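Long-range contacts in endolysin (Escherichia coli O157 typing phage 15, PDB 7M5I), which probably hydrolyses the beta-1,4 linkages of the host peptidoglycan, as a family 24 lysozyme that helps the phage burst its bacterial cell: residues L14-L25 against K54-L65; A102-R111 against C120-N128. All coordinates share one frame; numbering follows the deposited sequence.

Contact 1: residues L14-L25 against K54-L65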
loop_
_atom_site.group_PDB
_atom_site.type_symbol
_atom_site.label_atom_id
_atom_site.label_comp_id
_atom_site.label_asym_id
_atom_site.label_seq_id
_atom_site.Cartn_x
_atom_site.Cartn_y
_atom_site.Cartn_z
ATOM N N LEU A 14 -3.255 7.685 5.047
ATOM C CA LEU A 14 -4.511 6.922 4.788
ATOM C C LEU A 14 -5.185 7.536 3.543
ATOM O O LEU A 14 -5.633 6.755 2.712
ATOM C CB LEU A 14 -5.430 6.955 5.999
ATOM C CG LEU A 14 -6.688 6.081 5.874
ATOM C CD1 LEU A 14 -6.353 4.626 5.922
ATOM C CD2 LEU A 14 -7.652 6.449 6.954
ATOM N N ASP A 15 -5.217 8.850 3.443
ATOM C CA ASP A 15 -5.789 9.588 2.279
ATOM C C ASP A 15 -5.081 9.115 1.003
ATOM O O ASP A 15 -5.742 8.913 -0.003
ATOM C CB ASP A 15 -5.625 11.113 2.454
ATOM C CG ASP A 15 -6.447 11.858 3.506
ATOM O OD1 ASP A 15 -7.447 11.313 4.030
ATOM O OD2 ASP A 15 -6.043 13.004 3.805
ATOM N N ALA A 16 -3.757 8.928 1.015
ATOM C CA ALA A 16 -2.990 8.480 -0.153
ATOM C C ALA A 16 -3.390 7.052 -0.537
ATOM O O ALA A 16 -3.635 6.771 -1.748
ATOM C CB ALA A 16 -1.497 8.621 0.057
ATOM N N ILE A 17 -3.522 6.151 0.420
ATOM C CA ILE A 17 -3.917 4.743 0.102
ATOM C C ILE A 17 -5.331 4.774 -0.471
ATOM O O ILE A 17 -5.573 4.045 -1.463
ATOM C CB ILE A 17 -3.766 3.843 1.350
ATOM C CG1 ILE A 17 -2.274 3.786 1.697
ATOM C CG2 ILE A 17 -4.349 2.474 1.041
ATOM C CD1 ILE A 17 -1.934 2.955 2.923
ATOM N N LYS A 18 -6.232 5.564 0.105
ATOM C CA LYS A 18 -7.612 5.708 -0.437
ATOM C C LYS A 18 -7.503 6.118 -1.901
ATOM O O LYS A 18 -8.254 5.614 -2.746
ATOM C CB LYS A 18 -8.432 6.714 0.371
ATOM C CG LYS A 18 -8.840 6.255 1.759
ATOM C CD LYS A 18 -9.520 7.375 2.488
ATOM C CE LYS A 18 -10.111 7.004 3.820
ATOM N NZ LYS A 18 -10.476 8.221 4.560
ATOM N N PHE A 19 -6.693 7.121 -2.184
ATOM C CA PHE A 19 -6.526 7.702 -3.533
ATOM C C PHE A 19 -6.030 6.640 -4.514
ATOM O O PHE A 19 -6.555 6.476 -5.632
ATOM C CB PHE A 19 -5.584 8.873 -3.422
ATOM C CG PHE A 19 -5.269 9.520 -4.753
ATOM C CD1 PHE A 19 -4.251 9.058 -5.546
ATOM C CD2 PHE A 19 -6.018 10.590 -5.182
ATOM C CE1 PHE A 19 -3.973 9.673 -6.767
ATOM C CE2 PHE A 19 -5.735 11.207 -6.407
ATOM C CZ PHE A 19 -4.748 10.702 -7.208
ATOM N N PHE A 20 -5.045 5.839 -4.095
ATOM C CA PHE A 20 -4.469 4.759 -4.930
ATOM C C PHE A 20 -5.476 3.621 -5.200
ATOM O O PHE A 20 -5.463 3.032 -6.329
ATOM C CB PHE A 20 -3.205 4.177 -4.293
ATOM C CG PHE A 20 -2.069 5.158 -4.162
ATOM C CD1 PHE A 20 -1.784 6.111 -5.167
ATOM C CD2 PHE A 20 -1.236 5.098 -3.056
ATOM C CE1 PHE A 20 -0.738 7.002 -5.007
ATOM C CE2 PHE A 20 -0.191 5.995 -2.900
ATOM C CZ PHE A 20 0.057 6.954 -3.860
ATOM N N GLU A 21 -6.362 3.330 -4.246
ATOM C CA GLU A 21 -7.304 2.197 -4.359
ATOM C C GLU A 21 -8.535 2.624 -5.167
ATOM O O GLU A 21 -9.203 1.733 -5.783
ATOM C CB GLU A 21 -7.720 1.683 -2.986
ATOM C CG GLU A 21 -6.587 1.041 -2.195
ATOM C CD GLU A 21 -6.059 -0.264 -2.778
ATOM O OE1 GLU A 21 -6.777 -0.917 -3.573
ATOM O OE2 GLU A 21 -4.865 -0.493 -2.634
ATOM N N GLY A 22 -8.964 3.858 -5.043
ATOM C CA GLY A 22 -10.282 4.303 -5.509
ATOM C C GLY A 22 -11.372 3.783 -4.561
ATOM O O GLY A 22 -11.059 3.110 -3.558
ATOM N N LEU A 23 -12.614 4.202 -4.773
ATOM C CA LEU A 23 -13.739 3.878 -3.867
ATOM C C LEU A 23 -14.933 3.371 -4.653
ATOM O O LEU A 23 -15.399 4.092 -5.537
ATOM C CB LEU A 23 -14.177 5.104 -3.070
ATOM C CG LEU A 23 -15.330 4.872 -2.094
ATOM C CD1 LEU A 23 -15.072 3.794 -1.067
ATOM C CD2 LEU A 23 -15.692 6.127 -1.361
ATOM N N GLU A 24 -15.489 2.219 -4.281
ATOM C CA GLU A 24 -16.812 1.859 -4.812
ATOM C C GLU A 24 -17.658 1.440 -3.631
ATOM O O GLU A 24 -17.130 0.642 -2.796
ATOM C CB GLU A 24 -16.737 0.717 -5.809
ATOM C CG GLU A 24 -16.020 1.091 -7.073
ATOM C CD GLU A 24 -16.610 2.152 -7.975
ATOM O OE1 GLU A 24 -17.822 2.503 -7.887
ATOM O OE2 GLU A 24 -15.758 2.728 -8.679
ATOM N N LEU A 25 -18.883 1.889 -3.579
ATOM C CA LEU A 25 -19.764 1.484 -2.449
ATOM C C LEU A 25 -20.564 0.214 -2.762
ATOM O O LEU A 25 -21.203 -0.277 -1.869
ATOM C CB LEU A 25 -20.689 2.612 -2.044
ATOM C CG LEU A 25 -20.019 3.873 -1.507
ATOM C CD1 LEU A 25 -21.056 4.857 -0.971
ATOM C CD2 LEU A 25 -18.933 3.543 -0.489
ATOM N N LYS A 54 -23.763 -3.532 -0.532
ATOM C CA LYS A 54 -23.612 -2.047 -0.584
ATOM C C LYS A 54 -23.205 -1.590 0.799
ATOM O O LYS A 54 -23.752 -2.091 1.801
ATOM C CB LYS A 54 -24.907 -1.368 -1.002
ATOM C CG LYS A 54 -25.231 -1.562 -2.475
ATOM C CD LYS A 54 -26.591 -1.026 -2.891
ATOM C CE LYS A 54 -26.960 -1.454 -4.306
ATOM N NZ LYS A 54 -28.316 -0.968 -4.663
ATOM N N ILE A 55 -22.258 -0.686 0.866
ATOM C CA ILE A 55 -21.715 -0.176 2.133
ATOM C C ILE A 55 -21.731 1.356 2.069
ATOM O O ILE A 55 -21.846 1.912 0.967
ATOM C CB ILE A 55 -20.299 -0.719 2.418
ATOM C CG1 ILE A 55 -19.270 -0.348 1.354
ATOM C CG2 ILE A 55 -20.370 -2.217 2.665
ATOM C CD1 ILE A 55 -17.841 -0.709 1.796
ATOM N N THR A 56 -21.580 1.990 3.221
ATOM C CA THR A 56 -21.392 3.460 3.300
ATOM C C THR A 56 -19.931 3.818 3.164
ATOM O O THR A 56 -19.049 2.940 3.364
ATOM C CB THR A 56 -21.968 3.985 4.625
ATOM O OG1 THR A 56 -21.151 3.495 5.681
ATOM C CG2 THR A 56 -23.415 3.661 4.833
ATOM N N ALA A 57 -19.625 5.097 2.935
ATOM C CA ALA A 57 -18.244 5.585 2.888
ATOM C C ALA A 57 -17.582 5.366 4.277
ATOM O O ALA A 57 -16.388 5.108 4.323
ATOM C CB ALA A 57 -18.225 7.050 2.485
ATOM N N GLU A 58 -18.342 5.490 5.344
ATOM C CA GLU A 58 -17.800 5.283 6.729
ATOM C C GLU A 58 -17.366 3.819 6.896
ATOM O O GLU A 58 -16.254 3.576 7.421
ATOM C CB GLU A 58 -18.814 5.652 7.803
ATOM C CG GLU A 58 -19.052 7.142 7.883
ATOM C CD GLU A 58 -20.031 7.761 6.880
ATOM O OE1 GLU A 58 -20.724 7.024 6.097
ATOM O OE2 GLU A 58 -20.094 9.024 6.912
ATOM N N GLN A 59 -18.213 2.895 6.445
ATOM C CA GLN A 59 -17.897 1.452 6.491
ATOM C C GLN A 59 -16.625 1.243 5.667
ATOM O O GLN A 59 -15.712 0.504 6.132
ATOM C CB GLN A 59 -19.033 0.614 5.940
ATOM C CG GLN A 59 -20.137 0.514 6.961
ATOM C CD GLN A 59 -21.381 -0.141 6.458
ATOM O OE1 GLN A 59 -21.847 0.073 5.359
ATOM N NE2 GLN A 59 -21.960 -0.958 7.321
ATOM N N ALA A 60 -16.531 1.811 4.454
ATOM C CA ALA A 60 -15.347 1.634 3.594
ATOM C C ALA A 60 -14.088 2.059 4.339
ATOM O O ALA A 60 -13.076 1.371 4.270
ATOM C CB ALA A 60 -15.497 2.405 2.291
ATOM N N GLU A 61 -14.122 3.183 5.040
ATOM C CA GLU A 61 -12.919 3.621 5.798
ATOM C C GLU A 61 -12.601 2.618 6.924
ATOM O O GLU A 61 -11.374 2.278 7.081
ATOM C CB GLU A 61 -13.124 5.021 6.397
ATOM C CG GLU A 61 -11.862 5.542 7.043
ATOM C CD GLU A 61 -12.109 6.917 7.624
ATOM O OE1 GLU A 61 -12.695 6.994 8.674
ATOM O OE2 GLU A 61 -11.779 7.885 6.975
ATOM N N GLN A 62 -13.638 2.173 7.630
ATOM C CA GLN A 62 -13.478 1.176 8.737
ATOM C C GLN A 62 -12.758 -0.066 8.193
ATOM O O GLN A 62 -11.796 -0.570 8.860
ATOM C CB GLN A 62 -14.833 0.921 9.398
ATOM C CG GLN A 62 -14.904 -0.305 10.304
ATOM C CD GLN A 62 -16.330 -0.650 10.727
ATOM O OE1 GLN A 62 -17.232 0.210 10.732
ATOM N NE2 GLN A 62 -16.564 -1.915 11.110
ATOM N N TYR A 63 -13.194 -0.582 7.036
ATOM C CA TYR A 63 -12.638 -1.830 6.485
ATOM C C TYR A 63 -11.201 -1.587 6.053
ATOM O O TYR A 63 -10.372 -2.500 6.204
ATOM C CB TYR A 63 -13.509 -2.348 5.337
ATOM C CG TYR A 63 -14.934 -2.613 5.720
ATOM C CD1 TYR A 63 -15.296 -2.975 7.001
ATOM C CD2 TYR A 63 -15.925 -2.495 4.774
ATOM C CE1 TYR A 63 -16.621 -3.153 7.364
ATOM C CE2 TYR A 63 -17.257 -2.691 5.106
ATOM C CZ TYR A 63 -17.595 -3.061 6.384
ATOM O OH TYR A 63 -18.894 -3.291 6.734
ATOM N N LEU A 64 -10.898 -0.428 5.507
ATOM C CA LEU A 64 -9.527 -0.117 5.007
ATOM C C LEU A 64 -8.602 -0.033 6.249
ATOM O O LEU A 64 -7.484 -0.642 6.209
ATOM C CB LEU A 64 -9.484 1.177 4.215
ATOM C CG LEU A 64 -8.085 1.609 3.762
ATOM C CD1 LEU A 64 -7.518 0.616 2.766
ATOM C CD2 LEU A 64 -8.132 3.012 3.170
ATOM N N LEU A 65 -9.033 0.631 7.304
ATOM C CA LEU A 65 -8.249 0.709 8.569
ATOM C C LEU A 65 -7.942 -0.706 9.089
ATOM O O LEU A 65 -6.786 -0.934 9.503
ATOM C CB LEU A 65 -8.990 1.532 9.616
ATOM C CG LEU A 65 -9.005 3.039 9.367
ATOM C CD1 LEU A 65 -9.934 3.727 10.347
ATOM C CD2 LEU A 65 -7.598 3.612 9.406
#

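Contact 2: residues A102-R111 against C120-N128. With PO4 (phosphate ion), chain C; PO4 (phosphate ion), chain D.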
loop_
_atom_site.group_PDB
_atom_site.type_symbol
_atom_site.label_atom_id
_atom_site.label_comp_id
_atom_site.label_asym_id
_atom_site.label_seq_id
_atom_site.Cartn_x
_atom_site.Cartn_y
_atom_site.Cartn_z
ATOM N N ALA A 102 7.346 -9.488 0.248
ATOM C CA ALA A 102 8.083 -8.795 -0.828
ATOM C C ALA A 102 8.828 -7.610 -0.196
ATOM O O ALA A 102 9.979 -7.362 -0.572
ATOM C CB ALA A 102 7.095 -8.316 -1.866
ATOM N N MET A 103 8.137 -6.866 0.665
ATOM C CA MET A 103 8.759 -5.697 1.360
ATOM C C MET A 103 9.924 -6.200 2.211
ATOM O O MET A 103 11.008 -5.587 2.172
ATOM C CB MET A 103 7.729 -4.972 2.220
ATOM C CG MET A 103 8.317 -3.855 3.084
ATOM S SD MET A 103 9.044 -4.412 4.645
ATOM C CE MET A 103 7.599 -4.939 5.536
ATOM N N GLN A 104 9.724 -7.269 2.972
ATOM C CA GLN A 104 10.750 -7.738 3.959
ATOM C C GLN A 104 12.072 -8.058 3.264
ATOM O O GLN A 104 13.138 -7.806 3.839
ATOM C CB GLN A 104 10.246 -8.929 4.754
ATOM C CG GLN A 104 9.195 -8.536 5.768
ATOM C CD GLN A 104 8.553 -9.749 6.375
ATOM O OE1 GLN A 104 8.653 -10.853 5.832
ATOM N NE2 GLN A 104 7.866 -9.523 7.491
ATOM N N ASP A 105 12.012 -8.627 2.073
ATOM C CA ASP A 105 13.186 -9.122 1.322
ATOM C C ASP A 105 13.623 -8.106 0.271
ATOM O O ASP A 105 14.574 -8.419 -0.437
ATOM C CB ASP A 105 12.882 -10.500 0.726
ATOM C CG ASP A 105 12.622 -11.572 1.765
ATOM O OD1 ASP A 105 13.026 -11.384 2.936
ATOM O OD2 ASP A 105 12.036 -12.627 1.387
ATOM N N SER A 106 13.021 -6.920 0.226
ATOM C CA SER A 106 13.241 -5.904 -0.838
ATOM C C SER A 106 14.612 -5.241 -0.694
ATOM O O SER A 106 15.085 -5.084 0.414
ATOM C CB SER A 106 12.150 -4.853 -0.828
ATOM O OG SER A 106 12.199 -4.040 0.348
ATOM N N THR A 107 15.164 -4.779 -1.797
ATOM C CA THR A 107 16.280 -3.827 -1.821
ATOM C C THR A 107 15.862 -2.490 -1.188
ATOM O O THR A 107 16.707 -1.881 -0.492
ATOM C CB THR A 107 16.790 -3.627 -3.246
ATOM O OG1 THR A 107 17.224 -4.889 -3.739
ATOM C CG2 THR A 107 17.893 -2.609 -3.312
ATOM N N PHE A 108 14.647 -2.000 -1.439
ATOM C CA PHE A 108 14.274 -0.656 -0.929
ATOM C C PHE A 108 14.406 -0.649 0.603
ATOM O O PHE A 108 14.919 0.347 1.144
ATOM C CB PHE A 108 12.950 -0.141 -1.498
ATOM C CG PHE A 108 11.684 -0.800 -1.029
ATOM C CD1 PHE A 108 11.104 -0.463 0.181
ATOM C CD2 PHE A 108 10.983 -1.667 -1.884
ATOM C CE1 PHE A 108 9.882 -1.006 0.573
ATOM C CE2 PHE A 108 9.790 -2.230 -1.481
ATOM C CZ PHE A 108 9.211 -1.893 -0.270
ATOM N N ILE A 109 13.997 -1.691 1.301
ATOM C CA ILE A 109 13.976 -1.648 2.795
ATOM C C ILE A 109 15.425 -1.739 3.312
ATOM O O ILE A 109 15.716 -1.073 4.334
ATOM C CB ILE A 109 13.095 -2.747 3.385
ATOM C CG1 ILE A 109 12.662 -2.373 4.807
ATOM C CG2 ILE A 109 13.800 -4.091 3.357
ATOM C CD1 ILE A 109 11.598 -1.271 4.855
ATOM N N LYS A 110 16.282 -2.489 2.613
ATOM C CA LYS A 110 17.734 -2.567 2.918
ATOM C C LYS A 110 18.357 -1.174 2.792
ATOM O O LYS A 110 19.105 -0.745 3.685
ATOM C CB LYS A 110 18.353 -3.628 2.012
ATOM C CG LYS A 110 18.104 -5.060 2.479
ATOM C CD LYS A 110 19.099 -6.077 1.844
ATOM C CE LYS A 110 18.631 -7.529 1.753
ATOM N NZ LYS A 110 17.511 -7.752 0.806
ATOM N N ARG A 111 18.039 -0.460 1.717
ATOM C CA ARG A 111 18.589 0.888 1.459
ATOM C C ARG A 111 18.037 1.858 2.504
ATOM O O ARG A 111 18.823 2.705 3.018
ATOM C CB ARG A 111 18.310 1.345 0.025
ATOM C CG ARG A 111 19.068 0.516 -1.003
ATOM C CD ARG A 111 18.776 1.012 -2.399
ATOM N NE ARG A 111 19.579 0.334 -3.386
ATOM C CZ ARG A 111 19.530 0.555 -4.696
ATOM N NH1 ARG A 111 18.743 1.478 -5.194
ATOM N NH2 ARG A 111 20.305 -0.142 -5.498
ATOM N N CYS A 120 16.667 4.161 -1.816
ATOM C CA CYS A 120 15.395 3.516 -1.390
ATOM C C CYS A 120 14.293 3.967 -2.363
ATOM O O CYS A 120 13.586 3.069 -2.914
ATOM C CB CYS A 120 15.006 3.865 0.042
ATOM S SG CYS A 120 13.369 3.229 0.526
ATOM N N ALA A 121 14.166 5.267 -2.618
ATOM C CA ALA A 121 13.121 5.802 -3.540
ATOM C C ALA A 121 13.285 5.160 -4.927
ATOM O O ALA A 121 12.259 4.783 -5.564
ATOM C CB ALA A 121 13.149 7.304 -3.632
ATOM N N GLU A 122 14.511 5.048 -5.432
ATOM C CA GLU A 122 14.743 4.362 -6.724
ATOM C C GLU A 122 14.267 2.909 -6.654
ATOM O O GLU A 122 13.525 2.485 -7.576
ATOM C CB GLU A 122 16.225 4.491 -7.128
ATOM C CG GLU A 122 16.575 5.920 -7.513
ATOM C CD GLU A 122 18.059 6.250 -7.579
ATOM O OE1 GLU A 122 18.901 5.390 -7.166
ATOM O OE2 GLU A 122 18.359 7.392 -8.014
ATOM N N ALA A 123 14.693 2.141 -5.648
ATOM C CA ALA A 123 14.402 0.688 -5.542
ATOM C C ALA A 123 12.904 0.434 -5.285
ATOM O O ALA A 123 12.367 -0.638 -5.671
ATOM C CB ALA A 123 15.267 0.073 -4.473
ATOM N N MET A 124 12.213 1.383 -4.647
ATOM C CA MET A 124 10.764 1.292 -4.430
ATOM C C MET A 124 10.073 1.123 -5.804
ATOM O O MET A 124 9.095 0.345 -5.904
ATOM C CB MET A 124 10.242 2.553 -3.734
ATOM C CG MET A 124 10.417 2.509 -2.264
ATOM S SD MET A 124 10.041 4.103 -1.484
ATOM C CE MET A 124 8.276 4.272 -1.682
ATOM N N GLN A 125 10.564 1.820 -6.791
ATOM C CA GLN A 125 9.891 1.950 -8.111
ATOM C C GLN A 125 10.198 0.750 -9.011
ATOM O O GLN A 125 9.524 0.609 -10.030
ATOM C CB GLN A 125 10.299 3.290 -8.677
ATOM C CG GLN A 125 9.758 4.427 -7.823
ATOM C CD GLN A 125 10.015 5.704 -8.528
ATOM O OE1 GLN A 125 9.308 6.018 -9.489
ATOM N NE2 GLN A 125 11.075 6.378 -8.075
ATOM N N TRP A 126 11.042 -0.179 -8.573
ATOM C CA TRP A 126 11.269 -1.441 -9.313
ATOM C C TRP A 126 9.994 -2.307 -9.291
ATOM O O TRP A 126 9.885 -3.187 -10.157
ATOM C CB TRP A 126 12.455 -2.223 -8.742
ATOM C CG TRP A 126 13.753 -1.497 -8.800
ATOM C CD1 TRP A 126 14.065 -0.355 -9.483
ATOM C CD2 TRP A 126 14.967 -1.912 -8.136
ATOM N NE1 TRP A 126 15.384 -0.038 -9.286
ATOM C CE2 TRP A 126 15.964 -0.969 -8.468
ATOM C CE3 TRP A 126 15.293 -2.991 -7.310
ATOM C CZ2 TRP A 126 17.277 -1.064 -7.991
ATOM C CZ3 TRP A 126 16.594 -3.108 -6.862
ATOM C CH2 TRP A 126 17.568 -2.165 -7.211
ATOM N N TRP A 127 9.090 -2.132 -8.341
ATOM C CA TRP A 127 7.930 -3.004 -8.104
ATOM C C TRP A 127 6.765 -2.547 -9.021
ATOM O O TRP A 127 5.769 -1.989 -8.514
ATOM C CB TRP A 127 7.571 -3.025 -6.624
ATOM C CG TRP A 127 8.609 -3.742 -5.822
ATOM C CD1 TRP A 127 9.737 -3.183 -5.257
ATOM C CD2 TRP A 127 8.658 -5.132 -5.497
ATOM N NE1 TRP A 127 10.509 -4.138 -4.656
ATOM C CE2 TRP A 127 9.847 -5.333 -4.737
ATOM C CE3 TRP A 127 7.830 -6.229 -5.748
ATOM C CZ2 TRP A 127 10.249 -6.598 -4.317
ATOM C CZ3 TRP A 127 8.228 -7.479 -5.324
ATOM C CH2 TRP A 127 9.400 -7.653 -4.591
ATOM N N ASN A 128 6.921 -2.777 -10.329
ATOM C CA ASN A 128 5.893 -2.284 -11.290
ATOM C C ASN A 128 5.393 -3.438 -12.178
ATOM O O ASN A 128 4.769 -3.114 -13.211
ATOM C CB ASN A 128 6.448 -1.154 -12.150
ATOM C CG ASN A 128 7.664 -1.506 -12.956
ATOM O OD1 ASN A 128 7.982 -2.676 -13.180
ATOM N ND2 ASN A 128 8.403 -0.486 -13.370
HETATM P P PO4 C . 14.229 -6.509 -4.935
HETATM O O1 PO4 C . 15.749 -6.414 -5.090
HETATM O O2 PO4 C . 13.626 -6.732 -6.318
HETATM O O3 PO4 C . 13.718 -5.222 -4.342
HETATM O O4 PO4 C . 13.835 -7.669 -4.038
HETATM P P PO4 D . 22.111 -2.455 -2.925
HETATM O O1 PO4 D . 23.632 -2.359 -2.872
HETATM O O2 PO4 D . 21.700 -3.376 -4.085
HETATM O O3 PO4 D . 21.563 -1.059 -3.128
HETATM O O4 PO4 D . 21.574 -3.018 -1.602
HETATM O O HOH W 1 13.176 -2.824 -4.078
HETATM O O HOH W 2 18.963 2.829 -8.112
#

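Contact 1: residues L14-L25 against K54-L65
Lys18 NZ meets Glu61 OE2 at 2.8 Å, a salt bridge on the anti lone pair of the carboxylate oxygen. Lys18 CG packs 3.6 Å from Leu64 CD2, while the extended chain carries NZ on to Glu61. Leu64 fills the angle between the helices: the same CD2 lies 3.7 Å from Leu14 CD1, the two leucines antiparallel and flank to flank, while its CD1 reaches Ile17 CG2. Leu14 has CG anti to its backbone N (chi1 -174°), which carries both methyls toward helix 57-65, where the Leu65 side chain crosses that of Leu14 at about a right angle, its CD2 against both methyls. The axes of 14-21 and 57-65 run at 107°, 11.5 Å apart at closest approach. This places the contact at the junction of the lobes, as in phage lysozymes, where the helix ending at Glu21, predicted to be an active-site proton donor/acceptor, packs on the start of the long linking helix 57-78. At Gly22 the chain leaves the helix, and Leu23 CD1 touches Ala60 CB at 3.7 Å. Leu25 CD2 packs over the turn into the other helix, 3.8 Å from Ala57 N. Ile55 N donates to Leu25 O at 3.0 Å (N-H...O 160°), just ahead of the capping box of Thr56 and Gln59.

Contact 2: residues A102-R111 against C120-N128
Phe108 sets its CB against both Ala123 CB and Met124 CG, the latter 3.7 Å away. Its CG sits between the backbone N and the carbonyl carbon (chi1 71°), which turns the ring toward Ser106. That residue, the N-cap of the helix, whose OG accepts from Ile109 N, places the same OG over the centre of one ring face. Met124 CG makes an off-centre CH-pi contact, 4.2 Å from the ring centroid. Trp127 brings NE1 to the edge of the Phe108 ring, 3.7 Å from CD2; its five-membered ring is inclined at 89° to that ring, in an oblique pairing. The far end of the indole rests on Ala102, CH2 to CB 3.6 Å. Water 1 stitches the polar atoms together: it accepts from Phe108 N and Trp127 NE1 and donates to Ala123 O. It also donates to O3 of a phosphate ion, probably from the crystallisation liquor, which Thr107 holds by OG1 to O1 and by N to O3 (3.0 Å). Arg111 lays its CB on the helix backbone, 3.7 Å from Cys120 N, and runs extended to NE. Trp126 CH2 lies over one guanidinium face, 3.8 Å from NH2, the two planes steeply inclined. Water 2 bridges Arg111 NH1 to Glu122 OE1, and a second phosphate sits at the guanidinium edge, though its very short approach to NE is doubtful in detail. The axes of helices 107-111 and 120-124 run 7.9 Å apart at 171°, the geometry of an antiparallel helical hairpin, here within the helical lobe of a phage lysozyme.

How the contacts relate
From the N terminus, helix 11-21 leads into contact 1, whose second segment returns after 28 residues that include the strands of the small lobe; contact 1 closes that loop. Helix 57-78 then runs away from it toward the helical lobe, and Met103 and Ile109, from the first segment of contact 2, touch its far end at Ala74 and Ala78. Contact 2 closes a much shorter loop of eight residues. The two are in series, neither nested nor crossing, with centres 26 Å apart on opposite sides of the chain's centre and nearest atoms about 9 Å apart. Helix 85-98 lies between them, touched by Ile17 from contact 1 and Phe108 from contact 2.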